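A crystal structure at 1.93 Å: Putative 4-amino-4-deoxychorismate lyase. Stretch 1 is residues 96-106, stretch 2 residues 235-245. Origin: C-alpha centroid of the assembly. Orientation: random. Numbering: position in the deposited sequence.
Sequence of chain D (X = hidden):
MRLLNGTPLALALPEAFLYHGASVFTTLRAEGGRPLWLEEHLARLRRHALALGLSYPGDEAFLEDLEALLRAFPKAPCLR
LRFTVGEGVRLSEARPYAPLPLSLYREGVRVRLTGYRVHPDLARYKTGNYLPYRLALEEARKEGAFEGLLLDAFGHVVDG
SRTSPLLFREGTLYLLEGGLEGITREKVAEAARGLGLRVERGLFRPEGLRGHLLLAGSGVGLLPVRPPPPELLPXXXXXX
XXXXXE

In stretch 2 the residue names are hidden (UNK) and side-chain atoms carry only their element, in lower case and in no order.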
ATOM      1  N   PRO D  96       7.252 -17.296  36.895  1.00 33.13           N
ATOM      2  CA  PRO D  96       6.968 -18.695  36.593  1.00 33.13           C
ATOM      3  C   PRO D  96       6.511 -18.831  35.141  1.00 32.75           C
ATOM      4  O   PRO D  96       5.747 -17.988  34.654  1.00 32.34           O
ATOM      5  CB  PRO D  96       5.780 -19.000  37.508  1.00 33.95           C
ATOM      6  CG  PRO D  96       5.049 -17.654  37.637  1.00 34.39           C
ATOM      7  CD  PRO D  96       6.255 -16.733  37.839  1.00 33.74           C
ATOM      8  N   TYR D  97       6.997 -19.867  34.461  1.00 32.94           N
ATOM      9  CA  TYR D  97       6.605 -20.158  33.082  1.00 32.48           C
ATOM     10  C   TYR D  97       5.536 -21.237  33.116  1.00 31.97           C
ATOM     11  O   TYR D  97       5.635 -22.191  33.894  1.00 32.05           O
ATOM     12  CB  TYR D  97       7.843 -20.631  32.287  1.00 33.17           C
ATOM     13  CG  TYR D  97       7.579 -21.125  30.863  1.00 33.66           C
ATOM     14  CD1 TYR D  97       7.680 -20.268  29.778  1.00 33.97           C
ATOM     15  CD2 TYR D  97       7.255 -22.462  30.613  1.00 34.79           C
ATOM     16  CE1 TYR D  97       7.442 -20.713  28.470  1.00 33.53           C
ATOM     17  CE2 TYR D  97       7.015 -22.921  29.319  1.00 33.85           C
ATOM     18  CZ  TYR D  97       7.124 -22.050  28.255  1.00 34.21           C
ATOM     19  OH  TYR D  97       6.885 -22.512  26.977  1.00 36.77           O
ATOM     20  N   ALA D  98       4.500 -21.084  32.304  1.00 31.44           N
ATOM     21  CA  ALA D  98       3.536 -22.166  32.133  1.00 31.73           C
ATOM     22  C   ALA D  98       3.485 -22.576  30.653  1.00 31.42           C
ATOM     23  O   ALA D  98       3.283 -21.726  29.771  1.00 31.91           O
ATOM     24  CB  ALA D  98       2.150 -21.759  32.644  1.00 31.79           C
ATOM     25  N   PRO D  99       3.685 -23.874  30.383  1.00 31.00           N
ATOM     26  CA  PRO D  99       3.694 -24.415  29.031  1.00 30.80           C
ATOM     27  C   PRO D  99       2.321 -24.407  28.385  1.00 30.23           C
ATOM     28  O   PRO D  99       1.291 -24.415  29.065  1.00 29.70           O
ATOM     29  CB  PRO D  99       4.109 -25.881  29.246  1.00 30.69           C
ATOM     30  CG  PRO D  99       3.705 -26.183  30.671  1.00 31.80           C
ATOM     31  CD  PRO D  99       4.061 -24.906  31.368  1.00 31.50           C
ATOM     32  N   LEU D 100       2.339 -24.454  27.063  1.00 30.48           N
ATOM     33  CA  LEU D 100       1.165 -24.723  26.285  1.00 30.38           C
ATOM     34  C   LEU D 100       0.809 -26.178  26.486  1.00 30.68           C
ATOM     35  O   LEU D 100       1.683 -26.988  26.852  1.00 30.74           O
ATOM     36  CB  LEU D 100       1.459 -24.461  24.799  1.00 30.32           C
ATOM     37  CG  LEU D 100       1.642 -23.003  24.356  1.00 28.56           C
ATOM     38  CD1 LEU D 100       2.196 -23.003  22.909  1.00 27.64           C
ATOM     39  CD2 LEU D 100       0.292 -22.229  24.482  1.00 30.80           C
ATOM     40  N   PRO D 101      -0.465 -26.543  26.233  1.00 31.27           N
ATOM     41  CA  PRO D 101      -0.787 -27.971  26.229  1.00 31.96           C
ATOM     42  C   PRO D 101       0.089 -28.754  25.258  1.00 32.80           C
ATOM     43  O   PRO D 101       0.326 -28.321  24.101  1.00 31.66           O
ATOM     44  CB  PRO D 101      -2.270 -28.006  25.774  1.00 31.99           C
ATOM     45  CG  PRO D 101      -2.798 -26.698  26.176  1.00 31.97           C
ATOM     46  CD  PRO D 101      -1.654 -25.717  25.945  1.00 30.78           C
ATOM     47  N   LEU D 102       0.570 -29.899  25.744  1.00 33.25           N
ATOM     48  CA  LEU D 102       1.380 -30.814  24.967  1.00 33.79           C
ATOM     49  C   LEU D 102       0.748 -31.192  23.617  1.00 34.61           C
ATOM     50  O   LEU D 102       1.462 -31.341  22.622  1.00 33.54           O
ATOM     51  CB  LEU D 102       1.678 -32.071  25.790  1.00 34.60           C
ATOM     52  CG  LEU D 102       2.730 -33.045  25.241  1.00 34.39           C
ATOM     53  CD1 LEU D 102       4.062 -32.322  24.941  1.00 33.67           C
ATOM     54  CD2 LEU D 102       2.913 -34.205  26.217  1.00 34.06           C
ATOM     55  N   SER D 103      -0.582 -31.326  23.582  1.00 34.82           N
ATOM     56  CA  SER D 103      -1.279 -31.692  22.347  1.00 35.58           C
ATOM     57  C   SER D 103      -1.046 -30.695  21.219  1.00 35.08           C
ATOM     58  O   SER D 103      -1.049 -31.073  20.052  1.00 35.23           O
ATOM     59  CB  SER D 103      -2.778 -31.872  22.592  1.00 35.55           C
ATOM     60  OG  SER D 103      -3.393 -30.619  22.823  1.00 37.85           O
ATOM     61  N   LEU D 104      -0.836 -29.425  21.562  1.00 34.92           N
ATOM     62  CA  LEU D 104      -0.566 -28.395  20.555  1.00 34.49           C
ATOM     63  C   LEU D 104       0.654 -28.671  19.694  1.00 34.80           C
ATOM     64  O   LEU D 104       0.715 -28.262  18.525  1.00 34.25           O
ATOM     65  CB  LEU D 104      -0.404 -27.021  21.207  1.00 34.86           C
ATOM     66  CG  LEU D 104      -1.675 -26.298  21.659  1.00 33.88           C
ATOM     67  CD1 LEU D 104      -1.451 -24.788  21.689  1.00 32.81           C
ATOM     68  CD2 LEU D 104      -2.877 -26.651  20.773  1.00 33.46           C
ATOM     69  N   TYR D 105       1.638 -29.342  20.282  1.00 34.49           N
ATOM     70  CA  TYR D 105       2.866 -29.669  19.565  1.00 34.88           C
ATOM     71  C   TYR D 105       2.657 -30.866  18.639  1.00 36.02           C
ATOM     72  O   TYR D 105       3.429 -31.059  17.704  1.00 36.05           O
ATOM     73  CB  TYR D 105       4.019 -29.907  20.546  1.00 33.90           C
ATOM     74  CG  TYR D 105       4.402 -28.640  21.279  1.00 31.30           C
ATOM     75  CD1 TYR D 105       5.385 -27.801  20.766  1.00 29.82           C
ATOM     76  CD2 TYR D 105       3.752 -28.260  22.455  1.00 28.73           C
ATOM     77  CE1 TYR D 105       5.737 -26.612  21.415  1.00 28.40           C
ATOM     78  CE2 TYR D 105       4.093 -27.060  23.114  1.00 30.13           C
ATOM     79  CZ  TYR D 105       5.102 -26.243  22.573  1.00 27.84           C
ATOM     80  OH  TYR D 105       5.480 -25.053  23.184  1.00 28.79           O
ATOM     81  N   ARG D 106       1.610 -31.645  18.919  1.00 37.13           N
ATOM     82  CA  ARG D 106       1.241 -32.808  18.112  1.00 38.88           C
ATOM     83  C   ARG D 106       0.244 -32.431  17.032  1.00 38.80           C
ATOM     84  O   ARG D 106       0.426 -32.773  15.863  1.00 39.20           O
ATOM     85  CB  ARG D 106       0.603 -33.882  18.986  1.00 39.58           C
ATOM     86  CG  ARG D 106       1.565 -34.781  19.760  1.00 43.34           C
ATOM     87  CD  ARG D 106       0.765 -35.900  20.459  1.00 48.78           C
ATOM     88  NE  ARG D 106      -0.258 -36.453  19.565  1.00 52.03           N
ATOM     89  CZ  ARG D 106      -1.564 -36.189  19.637  1.00 54.01           C
ATOM     90  NH1 ARG D 106      -2.045 -35.387  20.583  1.00 55.84           N
ATOM     91  NH2 ARG D 106      -2.396 -36.736  18.757  1.00 55.89           N
ATOM     92  N   UNK D 235      12.609 -32.489  15.217  1.00 45.48           N
ATOM     93  CA  UNK D 235      12.896 -31.084  15.537  1.00 43.51           C
ATOM     94  C   UNK D 235      11.956 -30.546  16.601  1.00 41.96           C
ATOM     95  O   UNK D 235      12.381 -29.823  17.497  1.00 41.46           O
ATOM     96  c   UNK D 235      12.778 -30.202  14.292  1.00 43.91           C
ATOM     97  c   UNK D 235      13.977 -29.989  13.372  1.00 43.81           C
ATOM     98  c   UNK D 235      15.204 -29.580  14.140  1.00 44.75           C
ATOM     99  c   UNK D 235      13.604 -28.932  12.357  1.00 44.42           C
ATOM    100  N   UNK D 236      10.675 -30.892  16.478  1.00 40.03           N
ATOM    101  CA  UNK D 236       9.672 -30.498  17.461  1.00 38.62           C
ATOM    102  C   UNK D 236      10.022 -31.052  18.858  1.00 38.07           C
ATOM    103  O   UNK D 236      10.013 -30.318  19.854  1.00 36.74           O
ATOM    104  c   UNK D 236       7.240 -30.823  18.123  1.00 37.76           C
ATOM    105  c   UNK D 236       7.882 -29.981  15.795  1.00 37.76           C
ATOM    106  c   UNK D 236       8.268 -30.894  16.974  1.00 38.33           C
ATOM    107  c   UNK D 236       6.883 -30.575  14.856  1.00 37.91           C
ATOM    108  N   UNK D 237      10.376 -32.337  18.908  1.00 38.25           N
ATOM    109  CA  UNK D 237      10.863 -32.980  20.136  1.00 38.74           C
ATOM    110  C   UNK D 237      12.024 -32.222  20.763  1.00 37.80           C
ATOM    111  O   UNK D 237      12.005 -31.945  21.962  1.00 37.34           O
ATOM    112  c   UNK D 237      10.174 -35.404  19.786  1.00 43.18           C
ATOM    113  o   UNK D 237      11.627 -36.838  18.553  1.00 48.73           O
ATOM    114  o   UNK D 237       9.955 -37.756  19.659  1.00 50.58           O
ATOM    115  c   UNK D 237      11.312 -34.425  19.864  1.00 39.13           C
ATOM    116  c   UNK D 237      10.622 -36.764  19.300  1.00 47.43           C
ATOM    117  N   UNK D 238      13.026 -31.886  19.948  1.00 37.14           N
ATOM    118  CA  UNK D 238      14.238 -31.232  20.452  1.00 37.34           C
ATOM    119  C   UNK D 238      13.961 -29.889  21.124  1.00 36.37           C
ATOM    120  O   UNK D 238      14.637 -29.535  22.082  1.00 36.03           O
ATOM    121  c   UNK D 238      15.312 -31.034  19.362  1.00 37.55           C
ATOM    122  c   UNK D 238      17.650 -30.104  18.851  1.00 47.25           C
ATOM    123  n   UNK D 238      18.897 -29.604  19.441  1.00 52.23           N
ATOM    124  n   UNK D 238      20.991 -29.829  20.383  1.00 56.23           N
ATOM    125  c   UNK D 238      16.592 -30.356  19.917  1.00 40.79           C
ATOM    126  c   UNK D 238      19.902 -30.378  19.853  1.00 54.34           C
ATOM    127  n   UNK D 238      19.824 -31.701  19.741  1.00 54.58           N
ATOM    128  N   UNK D 239      12.962 -29.163  20.635  1.00 35.67           N
ATOM    129  CA  UNK D 239      12.735 -27.785  21.099  1.00 34.66           C
ATOM    130  C   UNK D 239      11.571 -27.609  22.057  1.00 34.28           C
ATOM    131  O   UNK D 239      11.299 -26.491  22.521  1.00 33.97           O
ATOM    132  c   UNK D 239      16.223 -25.752  19.110  1.00 34.49           C
ATOM    133  c   UNK D 239      14.252 -27.414  18.046  1.00 34.30           C
ATOM    134  c   UNK D 239      13.976 -26.684  19.204  1.00 34.40           C
ATOM    135  c   UNK D 239      15.499 -27.312  17.419  1.00 33.58           C
ATOM    136  c   UNK D 239      16.488 -26.479  17.957  1.00 33.37           C
ATOM    137  c   UNK D 239      14.972 -25.868  19.738  1.00 34.60           C
ATOM    138  c   UNK D 239      12.657 -26.833  19.905  1.00 34.39           C
ATOM    139  N   UNK D 240      10.888 -28.716  22.342  1.00 33.11           N
ATOM    140  CA  UNK D 240       9.738 -28.721  23.230  1.00 33.71           C
ATOM    141  C   UNK D 240      10.151 -28.300  24.637  1.00 33.42           C
ATOM    142  O   UNK D 240      11.052 -28.895  25.209  1.00 33.31           O
ATOM    143  c   UNK D 240       7.884 -30.359  24.185  1.00 35.11           C
ATOM    144  c   UNK D 240       6.592 -29.825  23.541  1.00 35.74           C
ATOM    145  c   UNK D 240       7.780 -31.857  24.489  1.00 36.11           C
ATOM    146  c   UNK D 240       9.077 -30.103  23.258  1.00 33.65           C
ATOM    147  N   UNK D 241       9.479 -27.271  25.198  1.00 33.82           N
ATOM    148  CA  UNK D 241       9.866 -26.779  26.523  1.00 33.76           C
ATOM    149  C   UNK D 241       9.811 -27.899  27.557  1.00 33.97           C
ATOM    150  O   UNK D 241       8.819 -28.642  27.613  1.00 33.98           O
ATOM    151  c   UNK D 241       8.416 -25.223  25.478  1.00 33.86           C
ATOM    152  c   UNK D 241       8.796 -25.723  26.818  1.00 33.34           C
ATOM    153  c   UNK D 241       8.393 -26.460  24.621  1.00 32.80           C
ATOM    154  N   UNK D 242      10.865 -28.023  28.355  1.00 34.16           N
ATOM    155  CA  UNK D 242      10.911 -29.045  29.400  1.00 34.91           C
ATOM    156  C   UNK D 242      10.188 -28.609  30.685  1.00 35.32           C
ATOM    157  O   UNK D 242      10.780 -28.564  31.763  1.00 35.77           O
ATOM    158  c   UNK D 242      12.371 -29.437  29.687  1.00 34.86           C
ATOM    159  N   UNK D 243       8.894 -28.311  30.579  1.00 35.77           N
ATOM    160  CA  UNK D 243       8.200 -27.561  31.626  1.00 35.72           C
ATOM    161  C   UNK D 243       6.861 -28.133  32.113  1.00 36.66           C
ATOM    162  O   UNK D 243       6.087 -27.416  32.734  1.00 36.71           O
ATOM    163  c   UNK D 243       8.007 -26.113  31.152  1.00 35.56           C
ATOM    164  s   UNK D 243       9.568 -25.325  30.716  1.00 33.44           S
ATOM    165  N   UNK D 244       6.576 -29.399  31.828  1.00 37.73           N
ATOM    166  CA  UNK D 244       5.339 -30.049  32.322  1.00 39.98           C
ATOM    167  C   UNK D 244       5.508 -30.629  33.739  1.00 41.73           C
ATOM    168  O   UNK D 244       6.617 -31.002  34.116  1.00 41.53           O
ATOM    169  c   UNK D 244       2.984 -29.330  28.496  1.00 33.75           C
ATOM    170  o   UNK D 244       3.634 -28.816  26.248  1.00 38.70           O
ATOM    171  c   UNK D 244       4.865 -31.123  31.325  1.00 39.28           C
ATOM    172  c   UNK D 244       4.534 -30.522  29.964  1.00 39.04           C
ATOM    173  c   UNK D 244       5.164 -29.990  27.680  1.00 38.03           C
ATOM    174  c   UNK D 244       3.917 -29.383  27.475  1.00 36.76           C
ATOM    175  c   UNK D 244       5.459 -30.555  28.923  1.00 36.98           C
ATOM    176  c   UNK D 244       3.296 -29.893  29.733  1.00 37.04           C
ATOM    177  N   UNK D 245       4.422 -30.708  34.520  1.00 44.19           N
ATOM    178  CA  UNK D 245       4.535 -31.118  35.944  1.00 46.95           C
ATOM    179  C   UNK D 245       5.266 -32.454  36.133  1.00 48.38           C
ATOM    180  O   UNK D 245       4.845 -33.485  35.578  1.00 48.80           O
ATOM    181  c   UNK D 245       3.187 -31.134  36.687  1.00 47.13           C
ATOM    182  o   UNK D 245       2.199 -31.768  35.867  1.00 48.43           O
ATOM    183  c   UNK D 245       2.747 -29.709  37.016  1.00 47.42           C
TER

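Position 235 carries four side-chain carbons, forked at the second. With no heteroatom, this branching defines leucine. Leu-235 lies in a helix that begins earlier in the chain, and its side chain is out of reach of stretch 1.

Position 236 also has four carbons, but the fork is at the first and one arm is two carbons long. The one-carbon arm sits at the edge of the Tyr-105 ring. This branching is that of isoleucine. The short arm of Ile-236, CG2, lies 3.8 Å from Tyr-105 O and 4.1 Å from Tyr-105 CB.

At position 237 three carbons run in line and the third bears two oxygens: a glutamate. Position 238 extends through three carbons and a nitrogen to a carbon holding two more nitrogens, a guanidinium, hence arginine. Both Glu-237 and Arg-238 are exposed and out of reach of stretch 1.

Position 239 shows one carbon followed by a ring of six carbons with no oxygen, so it is phenylalanine. The end of the Phe-239 side chain leads away from stretch 1 and makes no contact.

Position 240 again has four carbons forked at the second. CA-to-CB points sideways, yet the end of the side chain comes nearer, with one terminal carbon over the Tyr-105 ring and both close to Leu-102. The fork identifies leucine. Leu-240 CD1 sits 3.4 Å from the centroid of the Tyr-105 ring and 15° off its normal, a CH-pi contact over the face. Leu-240 CD2 is 3.8 Å from Leu-102 CD1, and Leu-240 CD1 is equally near that atom.

At position 241 three carbons close a ring onto the backbone N, and they touch both Tyr-97 and Tyr-105. Only proline closes such a ring. Pro-241 CG approaches Tyr-97 OH at 3.5 Å and Pro-241 CD approaches Tyr-105 OH at 3.5 Å.

Position 242 has a single carbon, an alanine. Ala-242 points away and makes no contact.

At position 243 one carbon leads to a sulfur, which lies beside the Tyr-97 ring; this is cysteine. Cys-243 SG, in the m rotamer, is 3.7 Å from Tyr-97 CD2 and 4.5 Å from the Tyr-97 ring centroid, 50° off the normal: an oblique sulfur-aromatic contact. The residue is also bonded covalently to a group elsewhere in the structure.

Position 244 has one carbon and a six-carbon ring bearing an oxygen. The oxygen reaches Leu-100 O, and the ring meets Pro-99 and Leu-102: tyrosine. Tyr-244 OH donates a hydrogen bond to Leu-100 O at 2.7 Å. Pro-99 CB lies over the Tyr-244 ring face, 4.1 Å from the centroid, and Leu-102 CD1 is 3.8 Å from Tyr-244 CE2.

Position 245 has one carbon carrying an oxygen and a carbon, a threonine; Thr-245 does not reach stretch 1.

The contact works mainly by apolar packing, with 525 Å² buried in all. Tyr-105 packs against Ile-236, Leu-240 and Pro-241, while Tyr-97 and Pro-99 meet Cys-243. The single cross-stretch hydrogen bond, from Tyr-244 OH to Leu-100 O, satisfies a loop carbonyl and fixes the tip of a ring whose face is covered by Pro-99.

Stretch 2, residues 235-245: LIERFLPACYT
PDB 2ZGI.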